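Local atomic coordinates of N-alpha-acetyltransferase 35, NatC auxiliary subunit (Saccharomyces cerevisiae, PDB entry 6YGA), a protein that serves as the auxiliary subunit of the NatC N-terminal acetyltransferase, the complex that acetylates the N-terminal methionine of the L-A virus Gag protein. Residues Ser492-Ile497 against Gln530-Lys535. Sequence-based numbering, arbitrary orientation.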
loop_
_atom_site.group_PDB
_atom_site.type_symbol
_atom_site.label_atom_id
_atom_site.label_comp_id
_atom_site.label_asym_id
_atom_site.label_seq_id
_atom_site.Cartn_x
_atom_site.Cartn_y
_atom_site.Cartn_z
ATOM N N SER B 492 13.043 -38.394 -20.784
ATOM C CA SER B 492 13.856 -38.855 -21.904
ATOM C C SER B 492 15.334 -38.909 -21.530
ATOM O O SER B 492 16.043 -39.850 -21.906
ATOM C CB SER B 492 13.634 -37.949 -23.116
ATOM O OG SER B 492 14.631 -38.153 -24.098
ATOM N N ASN B 493 15.817 -37.911 -20.784
ATOM C CA ASN B 493 17.207 -37.927 -20.340
ATOM C C ASN B 493 17.444 -39.033 -19.319
ATOM O O ASN B 493 18.499 -39.678 -19.330
ATOM C CB ASN B 493 17.594 -36.566 -19.754
ATOM C CG ASN B 493 17.565 -35.451 -20.786
ATOM O OD1 ASN B 493 17.654 -35.698 -21.987
ATOM N ND2 ASN B 493 17.448 -34.215 -20.318
ATOM N N ILE B 494 16.475 -39.263 -18.427
ATOM C CA ILE B 494 16.600 -40.339 -17.449
ATOM C C ILE B 494 16.654 -41.691 -18.151
ATOM O O ILE B 494 17.486 -42.544 -17.820
ATOM C CB ILE B 494 15.449 -40.275 -16.426
ATOM C CG1 ILE B 494 15.582 -39.036 -15.533
ATOM C CG2 ILE B 494 15.409 -41.540 -15.577
ATOM C CD1 ILE B 494 14.452 -38.876 -14.526
ATOM N N ASN B 495 15.784 -41.902 -19.142
ATOM C CA ASN B 495 15.762 -43.184 -19.842
ATOM C C ASN B 495 17.029 -43.407 -20.658
ATOM O O ASN B 495 17.463 -44.554 -20.819
ATOM C CB ASN B 495 14.527 -43.277 -20.741
ATOM C CG ASN B 495 13.256 -43.549 -19.959
ATOM O OD1 ASN B 495 13.283 -44.210 -18.920
ATOM N ND2 ASN B 495 12.133 -43.038 -20.453
ATOM N N ALA B 496 17.635 -42.334 -21.174
ATOM C CA ALA B 496 18.890 -42.479 -21.906
ATOM C C ALA B 496 19.984 -43.043 -21.007
ATOM O O ALA B 496 20.775 -43.892 -21.435
ATOM C CB ALA B 496 19.314 -41.135 -22.495
ATOM N N ILE B 497 20.040 -42.584 -19.755
ATOM C CA ILE B 497 20.983 -43.149 -18.796
ATOM C C ILE B 497 20.621 -44.595 -18.479
ATOM O O ILE B 497 21.499 -45.457 -18.356
ATOM C CB ILE B 497 21.036 -42.281 -17.525
ATOM C CG1 ILE B 497 21.586 -40.889 -17.848
ATOM C CG2 ILE B 497 21.875 -42.955 -16.450
ATOM C CD1 ILE B 497 21.597 -39.938 -16.659
ATOM N N GLN B 530 20.235 -34.997 -10.078
ATOM C CA GLN B 530 19.528 -33.754 -10.372
ATOM C C GLN B 530 18.319 -33.998 -11.270
ATOM O O GLN B 530 17.280 -33.346 -11.111
ATOM C CB GLN B 530 20.479 -32.745 -11.014
ATOM C CG GLN B 530 19.835 -31.403 -11.308
ATOM C CD GLN B 530 19.321 -30.726 -10.054
ATOM O OE1 GLN B 530 20.098 -30.361 -9.171
ATOM N NE2 GLN B 530 18.008 -30.561 -9.964
ATOM N N LEU B 531 18.434 -34.930 -12.220
ATOM C CA LEU B 531 17.296 -35.260 -13.075
ATOM C C LEU B 531 16.133 -35.806 -12.258
ATOM O O LEU B 531 14.978 -35.420 -12.473
ATOM C CB LEU B 531 17.715 -36.265 -14.146
ATOM C CG LEU B 531 18.508 -35.723 -15.336
ATOM C CD1 LEU B 531 19.134 -36.865 -16.122
ATOM C CD2 LEU B 531 17.611 -34.884 -16.233
ATOM N N GLN B 532 16.413 -36.706 -11.312
ATOM C CA GLN B 532 15.344 -37.235 -10.475
ATOM C C GLN B 532 14.721 -36.137 -9.628
ATOM O O GLN B 532 13.495 -36.075 -9.480
ATOM C CB GLN B 532 15.871 -38.361 -9.588
ATOM C CG GLN B 532 16.329 -39.594 -10.351
ATOM C CD GLN B 532 15.179 -40.369 -10.971
ATOM O OE1 GLN B 532 14.016 -40.173 -10.615
ATOM N NE2 GLN B 532 15.501 -41.260 -11.902
ATOM N N ALA B 533 15.548 -35.254 -9.066
ATOM C CA ALA B 533 15.018 -34.172 -8.243
ATOM C C ALA B 533 14.168 -33.221 -9.078
ATOM O O ALA B 533 13.084 -32.803 -8.654
ATOM C CB ALA B 533 16.160 -33.423 -7.557
ATOM N N THR B 534 14.650 -32.868 -10.273
ATOM C CA THR B 534 13.867 -32.022 -11.167
ATOM C C THR B 534 12.576 -32.714 -11.591
ATOM O O THR B 534 11.515 -32.081 -11.646
ATOM C CB THR B 534 14.709 -31.641 -12.386
ATOM O OG1 THR B 534 15.801 -30.814 -11.968
ATOM C CG2 THR B 534 13.876 -30.885 -13.411
ATOM N N LYS B 535 12.641 -34.016 -11.881
ATOM C CA LYS B 535 11.437 -34.743 -12.268
ATOM C C LYS B 535 10.382 -34.688 -11.169
ATOM O O LYS B 535 9.201 -34.448 -11.440
ATOM C CB LYS B 535 11.786 -36.191 -12.606
ATOM C CG LYS B 535 10.578 -37.072 -12.871
ATOM C CD LYS B 535 10.977 -38.532 -12.993
ATOM C CE LYS B 535 9.752 -39.407 -13.183
ATOM N NZ LYS B 535 10.101 -40.842 -13.348
#
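A helical hairpin, made of the long helices 465-506 and 511-564 with a short turn between them, is held together here mainly by aliphatic side chains. Segments 492-497 and 530-535 run roughly antiparallel at 147°, their axes approaching to 10.2 Å, and no hydrogen bond joins them. Ile494 and Leu531 lie alongside one another, pointing opposite ways, Ile494 CG1 lying 3.8 Å from Leu531 CB. In Ile494, CG1 is anti to the carbonyl carbon and the chain then runs on extended (chi2 178°), which carries CD1 across to the side chains of Lys535 and Gln532. There it rests 3.8 Å from Lys535 CD, on the aliphatic shaft of a lysine extended along its whole length. Lysine thus lends methylenes to the interface while its ammonium NZ forms a salt bridge with Glu491 of helix 465-506. Gln532 NE2 lies 3.7 Å from both CG2 and CD1 of Ile494; a bend at chi2 of -70° lets this flexible, partly exposed glutamine fold its amide over the isoleucine methyls, nearly perpendicular to that side chain. In this antiparallel hairpin the aliphatic contact is carried by residues three or four apart, Ile494 and Ile497 on one helix, Leu531 and Lys535 on the other. One turn on from Ile494, Ile497 meets Leu531 tip to tip, CD1 to CD1 at 4.0 Å, and also touches Tyr520, Ala523 and Met524, earlier on helix 511-564. The forked end of Leu531 also straddles Asn493 CB, 3.9 Å from Leu531 CD2, so the asparagine offers its methylene to the seam from a partly exposed position.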